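Local coordinates for YghZ aldo-keto reductase (Escherichia coli, PDB 3N6Q), which probably reduces carbonyl compounds to alcohols with a nicotinamide cofactor, as a TIM-barrel member of the aldo-keto reductase family, at residues Arg16-Ser21 with Pro188-Gln193; Gly99-Met102 with Gly108-Gly111; Gly111-Leu116 with Leu153-Gln158; Val140-Pro145 with Pro172-Lys177. One frame throughout, in Å; residues are numbered along the deposited sequence.

All four contacts belong to one TIM barrel. Interaction 1 joins the N-terminal hairpin to strand 191-193 and encloses the others along the chain. Interaction 2 lies in the loop between strand 93-98 and helix 113-127, interaction 3 pairs that helix with helix 146-158, and interaction 4 sets the loop before helix 146-158 against helix 172-183. Interactions 2 and 3 share Gly-111, their centres about 13 Å apart; each is about 15 Å from interaction 4, centre to centre. Gly-111 N bonds to Asp-141 OD2, tying the loops together. Interactions 2 and 4 brace loops at the barrel's C-terminal end, where the family's active site lies; interaction 1, centred about 24 Å from interaction 2, seats the hairpin at the other end.

Interaction 1 (Arg16-Ser21 with Pro188-Gln193); sequences RYCGKS and PLLIHQ
The carbonyl oxygen of Cys-18 is gripped twice by Ser-21, and both residues rest their side chains on Leu-190. Ser-21 OG donates to Cys-18 O at 2.8 Å, in the carbonyl plane and on a lone pair, while Ser-21 N reaches the same oxygen at 3.1 Å. The second bond closes a type II' beta turn, whose positive phi at Gly-19 suits a glycine. With chi1 at 78°, Ser-21 OG sits between its own backbone N and carbonyl carbon, which brings it back over the turn; it is also hydrogen-bonded to the backbone N of Leu-23.

A methyl group packs against this hydroxyl: Leu-190 CD1 lies 3.3 Å from Ser-21 OG and 3.6 Å from Ser-21 CB. Cys-18 SG, anti to its backbone N (chi1 180°), projects alongside, 3.4 Å from Leu-190 O, 3.8 Å from Leu-190 CG and equally far from Ile-191 CD1. A glycine in place of Ser-21 removes the hydroxyl, and would probably leave Cys-18 O with the backbone donor alone in the turn and a gap beside Leu-190 CD1.

The turn joins strand 15-17 to strand 24-31, consistent with the hairpin that covers the N-terminal end of the barrel in aldo-keto reductases. With Ser-21 OG and Cys-18 O bonded inside the hairpin, what crosses to the barrel is mainly packing of sulfur, hydroxyl and methyl groups.

Interaction 2 (Gly99-Met102 with Gly108-Gly111); sequences GYDM and GSGG
Two backbone bonds join Gly-99 to Gly-110 and Met-102 to Gly-108, and the end-to-end directions of the touching parts, 160° apart, show that the chains run nearly antiparallel. Gly-110 N donates to Gly-99 O at 2.9 Å, approaching from well above the carbonyl plane. Met-102 N meets Gly-108 O at 2.8 Å and almost head-on, with a C=O...N angle of 172°. A CA-H...O contact of 3.3 Å from Gly-99 CA to Gly-110 O reinforces the first pair.

Neither segment is regular strand: together they fold the loop between strand 93-98 and helix 113-127 back on itself, at the C-terminal end of the barrel, where enzymes of this family bind cofactor and substrate. Arg-139 NE adds a second donor to Gly-99 O.

One side-chain bond spans the loop. Ser-109 OG, roughly anti to its backbone N (chi1 -157°), donates to Asp-101 OD1 at 2.6 Å, using the anti lone pair, the one facing away from OD2. Were Ser-109 an alanine, Asp-101 OD1 would lose this donor and the carboxylate would probably be freer to turn. Arg-139 NH2 stands near both partners, through a weak hydrogen bond to Ser-109 OG and a long, weak ion pair with Asp-101 OD1.

Interaction 3 (Gly111-Leu116 with Leu153-Gln158); sequences GSRKYL and LAHAVQ
Two neighbouring helices of the barrel's outer layer meet here, the first turn of helix 113-127 placing Arg-113 and Leu-116 against His-155 and Leu-153 near the end of helix 146-158. Arg-113 carries the polar half of the contact. Its CG is anti to the backbone N (chi1 -177°) and the chain stays extended as far as NE, which takes the guanidinium out to the other helix. Arg-113 NH2 then lies over one face of the imidazole, 3.6 Å from His-155 ND1 and 3.7 Å from His-155 CG. The guanidinium and ring planes are 66° apart, so the two groups are far from a flat stack, and the side chains cross at about a right angle. A positive group over the ring is likely to disfavour protonation of this histidine.

Between these helices the chain passes through strand 132-137, so they follow consecutive strands in the repeating strand-helix order of a TIM barrel. On the side nearer the sheet Leu-116 CD2 meets Leu-153 CD2 at 4.3 Å, a loose methyl contact, and Leu-153 also packs on Val-165 of strand 162-168.

The start of the first helix is fixed by its N-cap, Ser-112: Tyr-115 N donates to Ser-112 OG at 3.0 Å, with an N-H...O angle of 163°. Glu-148 OE2 accepts from Arg-113 N. Leu-163 of the third subunit packs on the Arg-113 side chain, and Gln-158 of that subunit packs on His-155.

Interaction 4 (Val140-Pro145 with Pro172-Lys177); sequences VDENTP and PERTQK
At the C-terminal end of the barrel, the loop between strand 132-137 and helix 146-158 receives an arginine from helix 172-183, and Arg-174 meets Val-140 and Glu-142 there. Arg-174 CG is anti to its carbonyl carbon (chi1 -72°) and the chain runs straight from CG to NE, carrying the guanidinium across to the loop. Val-140 lies over one face of that group, displaced toward its rim, with CG1 3.6 Å from Arg-174 CZ, while Val-140 CG2 touches Arg-174 CD at 3.8 Å.

Glu-142 approaches by its aliphatic part, CG lying 3.5 Å from Arg-174 NH2. Its carboxylate is turned within 8° of the guanidinium plane, yet OE2 stands 4.4 Å from Arg-174 NH2 and well out of that plane. The charges therefore attract only at a distance, short of a salt bridge.

The polar links between the segments run through two waters. One takes a hydrogen bond from Arg-174 NH2 at 2.8 Å, in the guanidinium plane, and donates to Glu-142 O at 3.0 Å. The other accepts from Arg-174 NH1 at 3.0 Å and donates to Thr-144 O at 2.9 Å. Both terminal nitrogens are thus bridged to backbone carbonyls, which, with Val-140 on one face, is likely to restrain the group's rotation.

The loop that offers these carbonyls is braced from inside: Asp-141 OD1 accepts from Asn-143 N and Asp-141 OD2 from Thr-144 OG1, both from above the carboxylate plane. The first bond makes an Asx turn, within a type I beta turn from Asp-141 to Thr-144 leading into helix 146-158.

Interaction 1 (Arg16-Ser21 with Pro188-Gln193)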
# COMPACT_ATOMS: atom_id res chain seq x y z
N ARG B 16 -17.14 -27.20 -1.14
CA ARG B 16 -15.98 -27.74 -0.42
C ARG B 16 -15.04 -26.63 -0.05
O ARG B 16 -14.69 -25.80 -0.95
CB ARG B 16 -15.24 -28.72 -1.33
CG ARG B 16 -16.13 -29.93 -1.71
CD ARG B 16 -15.30 -30.97 -2.50
NE ARG B 16 -16.14 -32.17 -2.66
CZ ARG B 16 -15.68 -33.41 -2.82
NH1 ARG B 16 -14.37 -33.65 -2.94
NH2 ARG B 16 -16.58 -34.41 -2.88
N TYR B 17 -14.61 -26.60 1.22
CA TYR B 17 -13.55 -25.67 1.62
C TYR B 17 -12.32 -25.93 0.82
O TYR B 17 -11.91 -27.07 0.63
CB TYR B 17 -13.23 -25.76 3.14
CG TYR B 17 -14.32 -25.15 3.96
CD1 TYR B 17 -14.28 -23.81 4.27
CD2 TYR B 17 -15.44 -25.89 4.34
CE1 TYR B 17 -15.36 -23.19 4.96
CE2 TYR B 17 -16.49 -25.30 5.08
CZ TYR B 17 -16.44 -23.96 5.38
OH TYR B 17 -17.45 -23.37 6.08
N CYS B 18 -11.67 -24.85 0.36
CA CYS B 18 -10.52 -25.01 -0.55
C CYS B 18 -9.26 -25.15 0.34
O CYS B 18 -8.85 -24.17 0.98
CB CYS B 18 -10.45 -23.70 -1.41
SG CYS B 18 -9.09 -23.74 -2.56
N GLY B 19 -8.71 -26.36 0.48
CA GLY B 19 -7.54 -26.58 1.33
C GLY B 19 -7.85 -26.22 2.78
O GLY B 19 -8.97 -26.48 3.25
N LYS B 20 -6.94 -25.51 3.44
CA LYS B 20 -7.11 -25.05 4.82
C LYS B 20 -7.87 -23.72 4.93
O LYS B 20 -8.13 -23.24 6.03
CB LYS B 20 -5.76 -24.93 5.54
CG LYS B 20 -4.85 -23.73 5.11
CD LYS B 20 -3.49 -23.83 5.84
CE LYS B 20 -2.42 -22.96 5.20
NZ LYS B 20 -1.12 -23.12 5.95
N SER B 21 -8.23 -23.11 3.78
CA SER B 21 -8.83 -21.77 3.81
C SER B 21 -10.27 -21.81 4.24
O SER B 21 -10.91 -22.88 4.27
CB SER B 21 -8.71 -21.06 2.39
OG SER B 21 -9.71 -21.58 1.52
N PRO B 188 -0.94 -17.16 2.11
CA PRO B 188 -0.99 -18.61 1.83
C PRO B 188 -1.31 -18.87 0.38
O PRO B 188 -2.22 -18.21 -0.17
CB PRO B 188 -2.16 -19.13 2.71
CG PRO B 188 -3.08 -17.91 2.96
CD PRO B 188 -2.19 -16.63 2.73
N LEU B 189 -0.68 -19.87 -0.23
CA LEU B 189 -1.09 -20.30 -1.57
C LEU B 189 -2.51 -20.87 -1.45
O LEU B 189 -2.70 -21.83 -0.68
CB LEU B 189 -0.14 -21.37 -2.09
CG LEU B 189 -0.56 -21.93 -3.47
CD1 LEU B 189 -0.52 -20.82 -4.65
CD2 LEU B 189 0.41 -23.08 -3.88
N LEU B 190 -3.50 -20.35 -2.19
CA LEU B 190 -4.88 -20.86 -2.02
C LEU B 190 -5.09 -22.25 -2.62
O LEU B 190 -5.79 -23.11 -2.03
CB LEU B 190 -5.91 -19.87 -2.60
CG LEU B 190 -7.35 -20.40 -2.55
CD1 LEU B 190 -7.91 -20.40 -1.04
CD2 LEU B 190 -8.24 -19.55 -3.49
N ILE B 191 -4.57 -22.45 -3.83
CA ILE B 191 -5.11 -23.44 -4.75
C ILE B 191 -4.09 -23.79 -5.83
O ILE B 191 -3.25 -22.93 -6.29
CB ILE B 191 -6.49 -22.98 -5.33
CG1 ILE B 191 -7.21 -24.09 -6.06
CG2 ILE B 191 -6.30 -21.76 -6.33
CD1 ILE B 191 -8.76 -23.68 -6.31
N HIS B 192 -4.16 -25.06 -6.28
CA HIS B 192 -3.36 -25.57 -7.37
C HIS B 192 -4.36 -26.11 -8.38
O HIS B 192 -5.32 -26.85 -8.01
CB HIS B 192 -2.39 -26.68 -6.85
CG HIS B 192 -1.39 -27.18 -7.87
ND1 HIS B 192 -1.75 -27.74 -9.07
CD2 HIS B 192 -0.03 -27.20 -7.84
CE1 HIS B 192 -0.67 -28.11 -9.73
NE2 HIS B 192 0.39 -27.77 -9.01
N GLN B 193 -4.19 -25.73 -9.65
CA GLN B 193 -4.97 -26.30 -10.72
C GLN B 193 -4.13 -27.21 -11.62
O GLN B 193 -3.48 -26.72 -12.56
CB GLN B 193 -5.64 -25.15 -11.55
CG GLN B 193 -6.44 -25.63 -12.69
CD GLN B 193 -7.16 -24.45 -13.40
OE1 GLN B 193 -7.20 -24.40 -14.61
NE2 GLN B 193 -7.78 -23.58 -12.64

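Interaction 2 (Gly99-Met102 with Gly108-Gly111)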
# COMPACT_ATOMS: atom_id res chain seq x y z
N GLY B 99 0.55 -16.78 -17.95
CA GLY B 99 1.76 -17.58 -18.03
C GLY B 99 2.01 -18.11 -19.42
O GLY B 99 3.19 -18.32 -19.81
N TYR B 100 0.94 -18.41 -20.14
CA TYR B 100 1.06 -18.89 -21.53
C TYR B 100 1.18 -17.73 -22.51
O TYR B 100 1.21 -16.59 -22.09
CB TYR B 100 -0.11 -19.77 -21.94
CG TYR B 100 0.01 -21.17 -21.33
CD1 TYR B 100 0.75 -22.17 -21.99
CD2 TYR B 100 -0.55 -21.44 -20.09
CE1 TYR B 100 0.93 -23.48 -21.37
CE2 TYR B 100 -0.37 -22.72 -19.48
CZ TYR B 100 0.31 -23.73 -20.16
OH TYR B 100 0.43 -24.98 -19.56
N ASP B 101 1.31 -18.02 -23.81
CA ASP B 101 1.53 -16.92 -24.79
C ASP B 101 0.24 -16.13 -24.85
O ASP B 101 -0.87 -16.70 -25.04
CB ASP B 101 1.81 -17.48 -26.18
CG ASP B 101 3.19 -18.10 -26.32
OD1 ASP B 101 4.01 -18.13 -25.35
OD2 ASP B 101 3.40 -18.67 -27.40
N MET B 102 0.35 -14.81 -24.70
CA MET B 102 -0.83 -13.98 -24.71
C MET B 102 -0.65 -12.86 -25.74
O MET B 102 -1.58 -12.59 -26.52
CB MET B 102 -1.05 -13.36 -23.31
CG MET B 102 -2.17 -12.31 -23.38
SD MET B 102 -3.78 -13.10 -23.56
CE MET B 102 -4.78 -11.66 -24.00
N GLY B 108 5.17 -11.08 -23.26
CA GLY B 108 3.80 -11.53 -23.46
C GLY B 108 3.59 -13.02 -23.13
O GLY B 108 2.55 -13.58 -23.50
N SER B 109 4.53 -13.60 -22.38
CA SER B 109 4.49 -15.01 -22.00
C SER B 109 5.41 -15.17 -20.80
O SER B 109 6.33 -14.38 -20.64
CB SER B 109 5.21 -15.80 -23.11
OG SER B 109 4.73 -17.12 -23.05
N GLY B 110 5.28 -16.28 -20.08
CA GLY B 110 6.25 -16.66 -19.02
C GLY B 110 5.84 -16.22 -17.60
O GLY B 110 4.66 -16.16 -17.31
N GLY B 111 6.81 -15.96 -16.71
CA GLY B 111 6.52 -15.74 -15.28
C GLY B 111 7.02 -14.42 -14.72
O GLY B 111 7.11 -14.23 -13.50

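Interaction 3 (Gly111-Leu116 with Leu153-Gln158)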
# COMPACT_ATOMS: atom_id res chain seq x y z
N GLY B 111 6.81 -15.96 -16.71
CA GLY B 111 6.52 -15.74 -15.28
C GLY B 111 7.02 -14.42 -14.72
O GLY B 111 7.11 -14.23 -13.50
N SER B 112 7.40 -13.51 -15.60
CA SER B 112 8.14 -12.27 -15.14
C SER B 112 7.16 -11.34 -14.38
O SER B 112 5.94 -11.39 -14.61
CB SER B 112 8.76 -11.56 -16.38
OG SER B 112 7.79 -10.88 -17.18
N ARG B 113 7.68 -10.46 -13.53
CA ARG B 113 6.83 -9.48 -12.88
C ARG B 113 6.15 -8.55 -13.95
O ARG B 113 4.96 -8.20 -13.82
CB ARG B 113 7.70 -8.67 -11.93
CG ARG B 113 6.91 -7.63 -11.13
CD ARG B 113 7.96 -6.87 -10.26
NE ARG B 113 7.31 -5.86 -9.43
CZ ARG B 113 6.75 -6.16 -8.28
NH1 ARG B 113 6.85 -7.43 -7.84
NH2 ARG B 113 6.19 -5.20 -7.53
N LYS B 114 6.92 -8.17 -14.97
CA LYS B 114 6.40 -7.37 -16.11
C LYS B 114 5.15 -8.01 -16.74
O LYS B 114 4.05 -7.40 -16.81
CB LYS B 114 7.52 -7.22 -17.18
CG LYS B 114 7.02 -6.65 -18.53
CD LYS B 114 6.50 -5.19 -18.41
CE LYS B 114 6.14 -4.69 -19.90
NZ LYS B 114 5.84 -3.19 -19.95
N TYR B 115 5.26 -9.28 -17.11
CA TYR B 115 4.16 -9.93 -17.77
C TYR B 115 2.98 -10.16 -16.86
O TYR B 115 1.84 -9.82 -17.22
CB TYR B 115 4.61 -11.24 -18.42
CG TYR B 115 3.52 -12.13 -18.93
CD1 TYR B 115 2.53 -11.68 -19.80
CD2 TYR B 115 3.55 -13.51 -18.61
CE1 TYR B 115 1.52 -12.56 -20.26
CE2 TYR B 115 2.57 -14.38 -19.06
CZ TYR B 115 1.57 -13.90 -19.89
OH TYR B 115 0.57 -14.75 -20.35
N LEU B 116 3.25 -10.65 -15.66
CA LEU B 116 2.15 -11.00 -14.75
C LEU B 116 1.38 -9.72 -14.38
O LEU B 116 0.15 -9.72 -14.37
CB LEU B 116 2.66 -11.71 -13.50
CG LEU B 116 2.47 -13.22 -13.53
CD1 LEU B 116 3.10 -13.80 -14.76
CD2 LEU B 116 3.13 -13.84 -12.22
N LEU B 153 2.74 -12.15 -7.66
CA LEU B 153 1.49 -12.57 -7.02
C LEU B 153 1.26 -11.80 -5.72
O LEU B 153 0.11 -11.37 -5.48
CB LEU B 153 1.51 -14.10 -6.74
CG LEU B 153 1.66 -14.94 -7.99
CD1 LEU B 153 1.78 -16.47 -7.53
CD2 LEU B 153 0.47 -14.75 -8.93
N ALA B 154 2.30 -11.61 -4.88
CA ALA B 154 2.11 -10.89 -3.62
C ALA B 154 1.67 -9.45 -3.85
O ALA B 154 0.84 -8.93 -3.12
CB ALA B 154 3.36 -10.92 -2.76
N HIS B 155 2.28 -8.80 -4.85
CA HIS B 155 1.88 -7.46 -5.19
C HIS B 155 0.41 -7.38 -5.64
O HIS B 155 -0.31 -6.45 -5.28
CB HIS B 155 2.82 -6.91 -6.27
CG HIS B 155 2.58 -5.46 -6.58
ND1 HIS B 155 3.10 -4.45 -5.79
CD2 HIS B 155 1.76 -4.87 -7.46
CE1 HIS B 155 2.68 -3.28 -6.25
NE2 HIS B 155 1.90 -3.51 -7.30
N ALA B 156 -0.05 -8.39 -6.39
CA ALA B 156 -1.46 -8.42 -6.82
C ALA B 156 -2.36 -8.42 -5.60
O ALA B 156 -3.40 -7.74 -5.52
CB ALA B 156 -1.73 -9.70 -7.70
N VAL B 157 -1.98 -9.20 -4.60
CA VAL B 157 -2.79 -9.24 -3.36
C VAL B 157 -2.67 -7.96 -2.54
O VAL B 157 -3.69 -7.35 -2.13
CB VAL B 157 -2.39 -10.50 -2.47
CG1 VAL B 157 -3.21 -10.52 -1.11
CG2 VAL B 157 -2.67 -11.77 -3.27
N GLN B 158 -1.45 -7.45 -2.38
CA GLN B 158 -1.28 -6.28 -1.50
C GLN B 158 -1.95 -5.09 -2.14
O GLN B 158 -2.50 -4.26 -1.44
CB GLN B 158 0.21 -5.93 -1.30
CG GLN B 158 0.93 -6.97 -0.40
CD GLN B 158 2.44 -6.99 -0.58
OE1 GLN B 158 2.99 -6.39 -1.51
NE2 GLN B 158 3.11 -7.76 0.28

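Interaction 4 (Val140-Pro145 with Pro172-Lys177)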
# COMPACT_ATOMS: atom_id res chain seq x y z
N VAL B 140 4.64 -23.14 -15.13
CA VAL B 140 6.02 -22.87 -14.72
C VAL B 140 6.81 -22.12 -15.82
O VAL B 140 6.81 -22.55 -16.97
CB VAL B 140 6.72 -24.23 -14.38
CG1 VAL B 140 8.27 -24.06 -14.17
CG2 VAL B 140 6.06 -24.83 -13.15
N ASP B 141 7.58 -21.10 -15.43
CA ASP B 141 8.60 -20.51 -16.32
C ASP B 141 9.97 -20.83 -15.71
O ASP B 141 10.31 -20.27 -14.68
CB ASP B 141 8.42 -18.99 -16.35
CG ASP B 141 9.43 -18.29 -17.25
OD1 ASP B 141 10.25 -19.00 -17.86
OD2 ASP B 141 9.35 -17.01 -17.38
N GLU B 142 10.72 -21.74 -16.33
CA GLU B 142 12.05 -22.15 -15.74
C GLU B 142 13.07 -21.02 -15.78
O GLU B 142 14.08 -21.00 -15.05
CB GLU B 142 12.59 -23.36 -16.50
CG GLU B 142 11.80 -24.61 -16.16
CD GLU B 142 12.43 -25.89 -16.73
OE1 GLU B 142 13.55 -25.82 -17.31
OE2 GLU B 142 11.81 -26.96 -16.56
N ASN B 143 12.76 -20.02 -16.59
CA ASN B 143 13.69 -18.90 -16.79
C ASN B 143 13.41 -17.66 -15.94
O ASN B 143 14.14 -16.66 -16.01
CB ASN B 143 13.74 -18.59 -18.31
CG ASN B 143 14.33 -19.73 -19.13
OD1 ASN B 143 15.37 -20.30 -18.77
ND2 ASN B 143 13.67 -20.08 -20.20
N THR B 144 12.35 -17.68 -15.12
CA THR B 144 12.15 -16.60 -14.18
C THR B 144 12.32 -17.22 -12.82
O THR B 144 11.65 -18.23 -12.57
CB THR B 144 10.66 -16.09 -14.28
OG1 THR B 144 10.45 -15.48 -15.59
CG2 THR B 144 10.39 -15.03 -13.32
N PRO B 145 13.09 -16.59 -11.92
CA PRO B 145 13.16 -17.14 -10.56
C PRO B 145 11.78 -17.15 -9.92
O PRO B 145 11.00 -16.20 -10.03
CB PRO B 145 14.08 -16.17 -9.81
CG PRO B 145 14.52 -15.15 -10.77
CD PRO B 145 13.77 -15.27 -12.05
N PRO B 172 5.33 -30.96 -7.56
CA PRO B 172 5.38 -30.90 -6.10
C PRO B 172 6.49 -30.00 -5.53
O PRO B 172 6.23 -29.22 -4.60
CB PRO B 172 5.56 -32.39 -5.67
CG PRO B 172 5.10 -33.20 -6.85
CD PRO B 172 5.33 -32.34 -8.10
N GLU B 173 7.72 -30.16 -6.01
CA GLU B 173 8.86 -29.43 -5.45
C GLU B 173 8.67 -27.92 -5.71
O GLU B 173 8.89 -27.11 -4.81
CB GLU B 173 10.13 -29.91 -6.17
CG GLU B 173 10.45 -31.43 -5.95
CD GLU B 173 9.49 -32.45 -6.65
OE1 GLU B 173 8.88 -32.17 -7.75
OE2 GLU B 173 9.40 -33.59 -6.10
N ARG B 174 8.29 -27.56 -6.94
CA ARG B 174 8.01 -26.13 -7.26
C ARG B 174 6.81 -25.56 -6.45
O ARG B 174 6.86 -24.43 -5.94
CB ARG B 174 7.83 -25.92 -8.74
CG ARG B 174 9.16 -26.04 -9.50
CD ARG B 174 8.97 -25.89 -11.01
NE ARG B 174 10.25 -25.91 -11.73
CZ ARG B 174 11.03 -24.83 -11.97
NH1 ARG B 174 10.77 -23.66 -11.38
NH2 ARG B 174 12.13 -24.96 -12.71
N THR B 175 5.75 -26.36 -6.30
CA THR B 175 4.63 -26.00 -5.42
C THR B 175 5.08 -25.72 -4.02
O THR B 175 4.75 -24.70 -3.39
CB THR B 175 3.54 -27.11 -5.43
OG1 THR B 175 3.08 -27.26 -6.78
CG2 THR B 175 2.39 -26.74 -4.51
N GLN B 176 5.91 -26.62 -3.48
CA GLN B 176 6.40 -26.39 -2.15
C GLN B 176 7.23 -25.09 -2.03
O GLN B 176 7.09 -24.35 -1.04
CB GLN B 176 7.20 -27.61 -1.66
CG GLN B 176 7.88 -27.39 -0.30
CD GLN B 176 6.89 -27.50 0.80
OE1 GLN B 176 6.01 -28.35 0.75
NE2 GLN B 176 7.07 -26.70 1.86
N LYS B 177 8.07 -24.83 -3.03
CA LYS B 177 8.84 -23.60 -3.02
C LYS B 177 7.89 -22.38 -3.06
O LYS B 177 8.12 -21.38 -2.36
CB LYS B 177 9.81 -23.59 -4.22
CG LYS B 177 10.76 -22.36 -4.23
CD LYS B 177 11.44 -22.18 -2.87
CE LYS B 177 12.68 -21.31 -3.02
NZ LYS B 177 13.36 -21.07 -1.72
O HOH W 1 14.22 -23.18 -13.04
O HOH W 2 11.95 -21.10 -12.27